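Local coordinates for gram-negative insecticidal protein (Chromobacterium piscinae, PDB 6FBM) that is an insecticidal toxin that joins a MACPF-type domain, probably membrane-acting as in its relatives, to a beta-tripod domain, at residues M161-R166 and Q281-L286; V343-T348 and P432-Y437; C406-P411 and C482-P487. All blocks are in the same frame, centred on the assembly; numbering follows the deposited sequence.

Interaction 1 (M161-R166 and Q281-L286); sequences MELFKR and QPIWAL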
loop_
_atom_site.group_PDB
_atom_site.type_symbol
_atom_site.label_atom_id
_atom_site.label_comp_id
_atom_site.label_asym_id
_atom_site.label_seq_id
_atom_site.Cartn_x
_atom_site.Cartn_y
_atom_site.Cartn_z
ATOM N N MET A 161 -16.563 42.146 21.219
ATOM C CA MET A 161 -17.401 41.107 20.607
ATOM C C MET A 161 -16.873 40.616 19.255
ATOM O O MET A 161 -16.893 39.421 18.969
ATOM C CB MET A 161 -18.865 41.579 20.454
ATOM C CG MET A 161 -19.710 41.588 21.723
ATOM S SD MET A 161 -19.595 40.158 22.839
ATOM C CE MET A 161 -18.337 40.830 23.961
ATOM N N GLU A 162 -16.416 41.544 18.423
ATOM C CA GLU A 162 -15.880 41.179 17.120
ATOM C C GLU A 162 -14.575 40.450 17.283
ATOM O O GLU A 162 -14.361 39.416 16.648
ATOM C CB GLU A 162 -15.642 42.404 16.239
ATOM C CG GLU A 162 -16.640 42.564 15.103
ATOM C CD GLU A 162 -15.925 42.755 13.784
ATOM O OE1 GLU A 162 -16.105 43.806 13.134
ATOM O OE2 GLU A 162 -15.095 41.867 13.413
ATOM N N LEU A 163 -13.711 41.014 18.120
ATOM C CA LEU A 163 -12.428 40.414 18.406
ATOM C C LEU A 163 -12.649 38.977 18.833
ATOM O O LEU A 163 -12.028 38.076 18.281
ATOM C CB LEU A 163 -11.679 41.186 19.493
ATOM C CG LEU A 163 -10.230 40.766 19.735
ATOM C CD1 LEU A 163 -9.359 41.134 18.553
ATOM C CD2 LEU A 163 -9.712 41.452 20.974
ATOM N N PHE A 164 -13.568 38.778 19.777
ATOM C CA PHE A 164 -13.873 37.442 20.277
ATOM C C PHE A 164 -14.504 36.517 19.233
ATOM O O PHE A 164 -14.193 35.325 19.228
ATOM C CB PHE A 164 -14.748 37.490 21.543
ATOM C CG PHE A 164 -14.080 38.100 22.757
ATOM C CD1 PHE A 164 -12.690 38.198 22.874
ATOM C CD2 PHE A 164 -14.861 38.553 23.811
ATOM C CE1 PHE A 164 -12.108 38.764 24.003
ATOM C CE2 PHE A 164 -14.279 39.099 24.941
ATOM C CZ PHE A 164 -12.904 39.207 25.038
ATOM N N LYS A 165 -15.370 37.045 18.372
ATOM C CA LYS A 165 -15.904 36.249 17.252
ATOM C C LYS A 165 -14.790 35.835 16.278
ATOM O O LYS A 165 -14.684 34.658 15.915
ATOM C CB LYS A 165 -17.040 36.996 16.531
ATOM C CG LYS A 165 -17.622 36.283 15.309
ATOM C CD LYS A 165 -17.162 36.883 13.991
ATOM C CE LYS A 165 -18.145 36.518 12.867
ATOM N NZ LYS A 165 -19.479 37.177 12.931
ATOM N N ARG A 166 -13.955 36.792 15.879
ATOM C CA ARG A 166 -12.872 36.539 14.918
ATOM C C ARG A 166 -11.818 35.547 15.423
ATOM O O ARG A 166 -11.398 34.662 14.684
ATOM C CB ARG A 166 -12.153 37.825 14.542
ATOM C CG ARG A 166 -12.892 38.767 13.613
ATOM C CD ARG A 166 -12.125 40.075 13.472
ATOM N NE ARG A 166 -11.531 40.286 12.132
ATOM C CZ ARG A 166 -11.786 41.295 11.297
ATOM N NH1 ARG A 166 -12.550 42.306 11.659
ATOM N NH2 ARG A 166 -11.180 41.332 10.119
ATOM N N GLN A 281 -5.850 30.114 27.712
ATOM C CA GLN A 281 -5.333 31.389 28.183
ATOM C C GLN A 281 -6.058 32.474 27.429
ATOM O O GLN A 281 -6.363 32.306 26.262
ATOM C CB GLN A 281 -3.830 31.479 27.948
ATOM C CG GLN A 281 -3.024 30.501 28.797
ATOM C CD GLN A 281 -3.204 30.744 30.293
ATOM O OE1 GLN A 281 -3.203 31.875 30.740
ATOM N NE2 GLN A 281 -3.377 29.669 31.065
ATOM N N PRO A 282 -6.399 33.581 28.114
ATOM C CA PRO A 282 -7.187 34.627 27.479
ATOM C C PRO A 282 -6.379 35.417 26.487
ATOM O O PRO A 282 -5.194 35.664 26.724
ATOM C CB PRO A 282 -7.519 35.539 28.646
ATOM C CG PRO A 282 -6.367 35.381 29.599
ATOM C CD PRO A 282 -6.009 33.939 29.495
ATOM N N ILE A 283 -7.009 35.822 25.390
ATOM C CA ILE A 283 -6.342 36.703 24.420
ATOM C C ILE A 283 -6.109 38.089 24.985
ATOM O O ILE A 283 -5.167 38.761 24.559
ATOM C CB ILE A 283 -7.049 36.827 23.058
ATOM C CG1 ILE A 283 -8.463 37.431 23.185
ATOM C CG2 ILE A 283 -7.105 35.468 22.383
ATOM C CD1 ILE A 283 -9.023 37.913 21.862
ATOM N N TRP A 284 -6.940 38.516 25.931
ATOM C CA TRP A 284 -6.764 39.872 26.493
ATOM C C TRP A 284 -5.375 40.103 27.115
ATOM O O TRP A 284 -4.774 41.135 26.873
ATOM C CB TRP A 284 -7.890 40.281 27.444
ATOM C CG TRP A 284 -8.232 39.352 28.550
ATOM C CD1 TRP A 284 -7.528 39.147 29.710
ATOM C CD2 TRP A 284 -9.413 38.546 28.636
ATOM N NE1 TRP A 284 -8.205 38.249 30.511
ATOM C CE2 TRP A 284 -9.362 37.865 29.873
ATOM C CE3 TRP A 284 -10.495 38.322 27.777
ATOM C CZ2 TRP A 284 -10.338 36.950 30.259
ATOM C CZ3 TRP A 284 -11.475 37.420 28.155
ATOM C CH2 TRP A 284 -11.401 36.749 29.383
ATOM N N ALA A 285 -4.836 39.107 27.820
ATOM C CA ALA A 285 -3.461 39.171 28.352
ATOM C C ALA A 285 -2.382 39.483 27.293
ATOM O O ALA A 285 -1.284 39.914 27.642
ATOM C CB ALA A 285 -3.115 37.880 29.093
ATOM N N LEU A 286 -2.692 39.263 26.013
ATOM C CA LEU A 286 -1.776 39.561 24.910
ATOM C C LEU A 286 -1.778 41.008 24.432
ATOM O O LEU A 286 -0.909 41.412 23.643
ATOM C CB LEU A 286 -2.110 38.659 23.719
ATOM C CG LEU A 286 -2.040 37.157 23.983
ATOM C CD1 LEU A 286 -2.696 36.405 22.825
ATOM C CD2 LEU A 286 -0.590 36.748 24.176
#
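Ile283 points its CD1 methyl into the angle between Leu163 and Phe164, two successive residues of helix 160-167. Against Leu163 the two aliphatic chains run past each other in opposite senses, with Ile283 CD1 3.7 Å from Leu163 CD2 and nearly as close to Leu163 CG. The same methyl reaches Phe164 from the side: it lies near the plane of the phenyl ring, at its edge, 3.8 Å from Phe164 CD1. Ile283 takes a chi1 of 62°, which sets CG1 between its own backbone N and carbonyl carbon and sends the longer branch toward the helix.

Phe164 is turned so that the far end of its ring leaves the helix and reaches Trp284. Phe164 CZ sits 3.8 Å from Trp284 CE3, near the indole plane and at the six-membered end of the ring system. The two ring planes are inclined at about 60°, and the far end of the phenyl meets the rim of the indole without stacking on it. One indole face is taken by the proline two residues earlier: Pro282 CB stands 3.2 Å above the plane of Trp284, toward the rim. Phe300 makes an edge-to-face contact with Trp284, and Tyr170 also meets the indole.

No hydrogen bond links the segments; the junction is apolar and buried. Leu163 also reaches Leu153 of helix 147-154 and Leu296 of helix 290-298, and Leu296 touches Trp284 as well. Gln281 and Ile283 make backbone hydrogen bonds to Tyr171 and Pro169. The contact therefore packs helix 160-167 against the end of strand 280-282, where that strand pairs with strand 170-177, an arrangement consistent with helices packed about the antiparallel sheet of a MACPF domain.

Interaction 2 (V343-T348 and P432-Y437); sequences VFNPST and PNLPDY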
loop_
_atom_site.group_PDB
_atom_site.type_symbol
_atom_site.label_atom_id
_atom_site.label_comp_id
_atom_site.label_asym_id
_atom_site.label_seq_id
_atom_site.Cartn_x
_atom_site.Cartn_y
_atom_site.Cartn_z
ATOM N N VAL A 343 -63.968 3.971 53.955
ATOM C CA VAL A 343 -62.795 4.265 53.175
ATOM C C VAL A 343 -63.018 3.852 51.750
ATOM O O VAL A 343 -63.808 2.959 51.452
ATOM C CB VAL A 343 -61.528 3.589 53.720
ATOM C CG1 VAL A 343 -61.153 4.190 55.071
ATOM C CG2 VAL A 343 -61.686 2.066 53.805
ATOM N N PHE A 344 -62.321 4.535 50.862
ATOM C CA PHE A 344 -62.511 4.364 49.440
ATOM C C PHE A 344 -61.147 4.348 48.752
ATOM O O PHE A 344 -60.302 5.192 49.044
ATOM C CB PHE A 344 -63.413 5.489 48.872
ATOM C CG PHE A 344 -64.824 5.471 49.392
ATOM C CD1 PHE A 344 -65.126 5.921 50.683
ATOM C CD2 PHE A 344 -65.856 5.032 48.594
ATOM C CE1 PHE A 344 -66.410 5.895 51.164
ATOM C CE2 PHE A 344 -67.170 5.021 49.060
ATOM C CZ PHE A 344 -67.449 5.452 50.353
ATOM N N ASN A 345 -60.957 3.373 47.868
ATOM C CA ASN A 345 -59.829 3.320 46.965
ATOM C C ASN A 345 -60.178 3.967 45.631
ATOM O O ASN A 345 -61.290 3.810 45.152
ATOM C CB ASN A 345 -59.437 1.878 46.673
ATOM C CG ASN A 345 -58.927 1.161 47.876
ATOM O OD1 ASN A 345 -58.534 1.771 48.854
ATOM N ND2 ASN A 345 -58.944 -0.142 47.810
ATOM N N PRO A 346 -59.206 4.667 45.024
ATOM C CA PRO A 346 -59.373 5.119 43.660
ATOM C C PRO A 346 -59.055 3.985 42.705
ATOM O O PRO A 346 -58.161 3.191 42.976
ATOM C CB PRO A 346 -58.329 6.219 43.526
ATOM C CG PRO A 346 -57.238 5.806 44.448
ATOM C CD PRO A 346 -57.877 5.019 45.557
ATOM N N SER A 347 -59.810 3.889 41.622
ATOM C CA SER A 347 -59.540 2.881 40.612
ATOM C C SER A 347 -58.388 3.352 39.799
ATOM O O SER A 347 -58.329 4.523 39.438
ATOM C CB SER A 347 -60.763 2.603 39.727
ATOM O OG SER A 347 -61.739 1.878 40.449
ATOM N N THR A 348 -57.485 2.424 39.506
ATOM C CA THR A 348 -56.255 2.714 38.791
ATOM C C THR A 348 -56.147 1.929 37.501
ATOM O O THR A 348 -56.608 0.786 37.419
ATOM C CB THR A 348 -55.011 2.397 39.676
ATOM O OG1 THR A 348 -55.074 1.063 40.179
ATOM C CG2 THR A 348 -54.920 3.363 40.838
ATOM N N PRO A 432 -53.351 -4.998 53.338
ATOM C CA PRO A 432 -53.817 -4.448 52.082
ATOM C C PRO A 432 -53.306 -5.236 50.878
ATOM O O PRO A 432 -52.166 -5.723 50.880
ATOM C CB PRO A 432 -53.244 -3.038 52.084
ATOM C CG PRO A 432 -53.016 -2.713 53.495
ATOM C CD PRO A 432 -52.676 -3.991 54.164
ATOM N N ASN A 433 -54.167 -5.404 49.886
ATOM C CA ASN A 433 -53.797 -6.056 48.649
ATOM C C ASN A 433 -54.123 -5.041 47.604
ATOM O O ASN A 433 -55.237 -4.959 47.136
ATOM C CB ASN A 433 -54.610 -7.328 48.462
ATOM C CG ASN A 433 -54.390 -7.960 47.120
ATOM O OD1 ASN A 433 -53.350 -7.766 46.470
ATOM N ND2 ASN A 433 -55.380 -8.698 46.682
ATOM N N LEU A 434 -53.130 -4.231 47.282
ATOM C CA LEU A 434 -53.303 -3.090 46.410
ATOM C C LEU A 434 -52.122 -3.112 45.466
ATOM O O LEU A 434 -51.149 -2.381 45.688
ATOM C CB LEU A 434 -53.290 -1.805 47.215
ATOM C CG LEU A 434 -54.413 -1.645 48.239
ATOM C CD1 LEU A 434 -54.118 -0.439 49.135
ATOM C CD2 LEU A 434 -55.788 -1.521 47.582
ATOM N N PRO A 435 -52.208 -3.909 44.381
ATOM C CA PRO A 435 -51.068 -4.015 43.463
ATOM C C PRO A 435 -50.586 -2.677 42.914
ATOM O O PRO A 435 -49.420 -2.551 42.615
ATOM C CB PRO A 435 -51.592 -4.914 42.308
ATOM C CG PRO A 435 -52.835 -5.556 42.828
ATOM C CD PRO A 435 -53.400 -4.610 43.854
ATOM N N ASP A 436 -51.467 -1.692 42.817
ATOM C CA ASP A 436 -51.135 -0.410 42.219
ATOM C C ASP A 436 -50.895 0.683 43.252
ATOM O O ASP A 436 -50.842 1.859 42.909
ATOM C CB ASP A 436 -52.232 0.009 41.221
ATOM C CG ASP A 436 -52.393 -0.958 40.031
ATOM O OD1 ASP A 436 -51.413 -1.707 39.700
ATOM O OD2 ASP A 436 -53.481 -0.921 39.415
ATOM N N TYR A 437 -50.710 0.315 44.521
ATOM C CA TYR A 437 -50.231 1.263 45.528
ATOM C C TYR A 437 -48.736 1.492 45.352
ATOM O O TYR A 437 -47.961 0.543 45.179
ATOM C CB TYR A 437 -50.498 0.770 46.951
ATOM C CG TYR A 437 -50.268 1.813 48.028
ATOM C CD1 TYR A 437 -49.003 2.048 48.527
ATOM C CD2 TYR A 437 -51.329 2.552 48.547
ATOM C CE1 TYR A 437 -48.787 3.010 49.514
ATOM C CE2 TYR A 437 -51.124 3.500 49.544
ATOM C CZ TYR A 437 -49.858 3.714 50.035
ATOM O OH TYR A 437 -49.651 4.651 51.015
#
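Thr348 and Asp436 meet through a single hydrogen bond, in which the threonine hydroxyl is the donor: Thr348 OG1 lies 2.7 Å from Asp436 OD2. The carboxylate oxygen receives it on its anti lone pair, the one directed away from OD1, so the hydroxyl comes in from the outer side of the carboxylate. The two side chains lie alongside each other, pointing opposite ways, which also brings Asp436 CB to 3.2 Å from Thr348 OG1. With chi1 at 53°, Thr348 holds OG1 between its backbone N and carbonyl carbon, turned to the acid, while CG2 is anti to the carbonyl carbon. Asp436 also touches Lys353 of strand 352-354.

Asp436 is the third residue of a type I beta turn running from Leu434 to Tyr437 and closed by a 3.0 Å backbone bond from Tyr437 N to Leu434 O. The turn belongs to the loop between strands 421-426 and 439-441, and it faces the end of strand 342-346, the middle strand of a three-stranded antiparallel sheet. This region lies in the Vps62-like part of the chain, and its separate small sheets are consistent with a beta-tripod domain.

Leu434, the first residue of the turn, supplies the other point of contact. Its CD2 methyl lies 3.5 Å from Asn345 ND2, the two side chains crossing at a slant. The opposite terminus of the amide is hydrogen-bonded elsewhere, Asn345 OD1 accepting from Gln357 NE2, a bond that probably helps fix which way the amide is turned. Met354 lies against both Asn345 and Leu434, and Val421 touches Leu434 as well.

Interaction 3 (C406-P411 and C482-P487); sequences CWRAIP and CFAGVP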
loop_
_atom_site.group_PDB
_atom_site.type_symbol
_atom_site.label_atom_id
_atom_site.label_comp_id
_atom_site.label_asym_id
_atom_site.label_seq_id
_atom_site.Cartn_x
_atom_site.Cartn_y
_atom_site.Cartn_z
ATOM N N CYS A 406 -55.551 -0.354 60.807
ATOM C CA CYS A 406 -54.974 0.719 60.019
ATOM C C CYS A 406 -53.585 0.257 59.607
ATOM O O CYS A 406 -52.777 -0.098 60.470
ATOM C CB CYS A 406 -54.866 1.968 60.855
ATOM S SG CYS A 406 -54.164 3.338 59.956
ATOM N N TRP A 407 -53.313 0.247 58.298
ATOM C CA TRP A 407 -52.007 -0.181 57.802
ATOM C C TRP A 407 -51.231 0.963 57.158
ATOM O O TRP A 407 -51.832 1.883 56.601
ATOM C CB TRP A 407 -52.150 -1.298 56.802
ATOM C CG TRP A 407 -52.658 -2.569 57.345
ATOM C CD1 TRP A 407 -53.966 -2.903 57.551
ATOM C CD2 TRP A 407 -51.893 -3.715 57.703
ATOM N NE1 TRP A 407 -54.063 -4.174 58.032
ATOM C CE2 TRP A 407 -52.796 -4.696 58.141
ATOM C CE3 TRP A 407 -50.521 -4.008 57.704
ATOM C CZ2 TRP A 407 -52.376 -5.960 58.574
ATOM C CZ3 TRP A 407 -50.108 -5.265 58.138
ATOM C CH2 TRP A 407 -51.032 -6.215 58.569
ATOM N N ARG A 408 -49.896 0.881 57.250
ATOM C CA ARG A 408 -48.980 1.815 56.596
ATOM C C ARG A 408 -48.174 1.093 55.593
ATOM O O ARG A 408 -47.664 -0.012 55.873
ATOM C CB ARG A 408 -47.900 2.300 57.527
ATOM C CG ARG A 408 -48.224 3.552 58.241
ATOM C CD ARG A 408 -47.240 4.659 58.002
ATOM N NE ARG A 408 -47.023 5.299 59.288
ATOM C CZ ARG A 408 -47.896 6.061 59.951
ATOM N NH1 ARG A 408 -47.516 6.541 61.119
ATOM N NH2 ARG A 408 -49.101 6.390 59.473
ATOM N N ALA A 409 -47.965 1.739 54.459
ATOM C CA ALA A 409 -46.993 1.237 53.531
ATOM C C ALA A 409 -45.615 1.428 54.161
ATOM O O ALA A 409 -45.311 2.479 54.726
ATOM C CB ALA A 409 -47.098 1.974 52.209
ATOM N N ILE A 410 -44.819 0.375 54.125
ATOM C CA ILE A 410 -43.411 0.473 54.420
ATOM C C ILE A 410 -42.750 0.835 53.090
ATOM O O ILE A 410 -42.760 0.019 52.160
ATOM C CB ILE A 410 -42.819 -0.841 54.979
ATOM C CG1 ILE A 410 -43.572 -1.301 56.219
ATOM C CG2 ILE A 410 -41.352 -0.631 55.344
ATOM C CD1 ILE A 410 -43.297 -2.743 56.599
ATOM N N PRO A 411 -42.207 2.056 52.983
ATOM C CA PRO A 411 -41.606 2.426 51.703
ATOM C C PRO A 411 -40.226 1.820 51.522
ATOM O O PRO A 411 -39.493 1.626 52.516
ATOM C CB PRO A 411 -41.484 3.950 51.785
ATOM C CG PRO A 411 -42.034 4.353 53.125
ATOM C CD PRO A 411 -42.058 3.127 53.978
ATOM N N CYS A 482 -55.923 12.253 51.735
ATOM C CA CYS A 482 -55.602 10.983 52.339
ATOM C C CYS A 482 -55.474 11.162 53.842
ATOM O O CYS A 482 -55.607 12.289 54.369
ATOM C CB CYS A 482 -54.301 10.486 51.707
ATOM S SG CYS A 482 -54.479 10.073 49.933
ATOM N N PHE A 483 -55.218 10.056 54.535
ATOM C CA PHE A 483 -55.073 10.115 55.978
ATOM C C PHE A 483 -53.831 9.410 56.485
ATOM O O PHE A 483 -53.183 8.682 55.749
ATOM C CB PHE A 483 -56.325 9.582 56.673
ATOM C CG PHE A 483 -56.744 8.235 56.222
ATOM C CD1 PHE A 483 -57.593 8.102 55.141
ATOM C CD2 PHE A 483 -56.324 7.098 56.895
ATOM C CE1 PHE A 483 -58.004 6.847 54.719
ATOM C CE2 PHE A 483 -56.746 5.846 56.494
ATOM C CZ PHE A 483 -57.580 5.718 55.411
ATOM N N ALA A 484 -53.505 9.667 57.744
ATOM C CA ALA A 484 -52.421 9.004 58.432
ATOM C C ALA A 484 -52.902 8.696 59.834
ATOM O O ALA A 484 -53.486 9.564 60.475
ATOM C CB ALA A 484 -51.221 9.923 58.495
ATOM N N GLY A 485 -52.684 7.480 60.306
ATOM C CA GLY A 485 -52.964 7.107 61.679
ATOM C C GLY A 485 -51.947 7.634 62.693
ATOM O O GLY A 485 -50.731 7.538 62.502
ATOM N N VAL A 486 -52.461 8.188 63.778
ATOM C CA VAL A 486 -51.684 8.514 64.970
ATOM C C VAL A 486 -52.146 7.539 66.045
ATOM O O VAL A 486 -53.349 7.388 66.241
ATOM C CB VAL A 486 -51.962 9.968 65.416
ATOM C CG1 VAL A 486 -51.118 10.346 66.597
ATOM C CG2 VAL A 486 -51.675 10.948 64.277
ATOM N N PRO A 487 -51.218 6.881 66.769
ATOM C CA PRO A 487 -51.634 5.799 67.715
ATOM C C PRO A 487 -52.195 6.283 69.085
ATOM O O PRO A 487 -51.978 5.646 70.113
ATOM C CB PRO A 487 -50.346 4.992 67.889
ATOM C CG PRO A 487 -49.277 6.003 67.754
ATOM C CD PRO A 487 -49.746 7.039 66.748
#
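Arg408 and Gly485 bring the polar part of this contact together. The guanidinium presents its edge to the glycine carbonyl, with Gly485 O near its plane and 3.6 Å from both Arg408 NH1 and Arg408 NH2. That is an electrostatic approach, and no hydrogen bond crosses between the segments. The charge is met by Asp420: Arg408 NH2 makes a salt bridge with Asp420 OD2, and the same oxygen accepts a hydrogen bond from Gly485 N. One carboxylate oxygen thus bridges the two strands in a buried setting, and it would be expected to stabilise the positive charge there. The arginine chain bends at chi2 (-122°) and chi3, which brings its end back toward the other strand.

The van der Waals contacts are looser. Arg408 NH2 lies 4.2 Å from Ala484 CB, the methyl approaching the guanidinium at a slant. Cys406 directs its sulfur at the backbone of the opposite strand: with SG anti to the backbone N (chi1 180°), it comes to 4.3 Å from Gly485 CA. Because Gly485 carries no side chain, the thiol can settle directly over its main chain.

The strand axes approach to 7.8 Å with 118° between their N-to-C directions, too far apart and too steeply crossed for backbone pairing. They belong to different antiparallel sheets. Strand 403-410 bonds to residues of 388-391 on one flank and of 421-426 on the other, whereas strand 484-486 borders the sheet that runs through 468-473 to 450-457. Leu469 of strand 468-473 and Met422 of strand 421-426 both touch Cys406 and Phe483, continuing the packing between the two sheets.

How the interactions relate
Interaction 1 stands apart in the MACPF region, on the opposite side of the chain's centre from the others: its centre is 64 Å from that of interaction 2 and 63 Å from that of interaction 3. Interactions 2 and 3 are neighbours in the Vps62-like part, with centres 14 Å apart and segments that alternate along the chain. They touch directly, Tyr437 CE1 packing 3.3 Å from Ala409 CB and Pro432 CD 3.5 Å from Trp407 CG, while Val343 CG1 reaches Phe483 CZ at 3.9 Å. Strand 403-410 therefore has the 432-437 loop against it as well as strand 484-486. Interaction 2 is the surface contact; interactions 1 and 3 are buried.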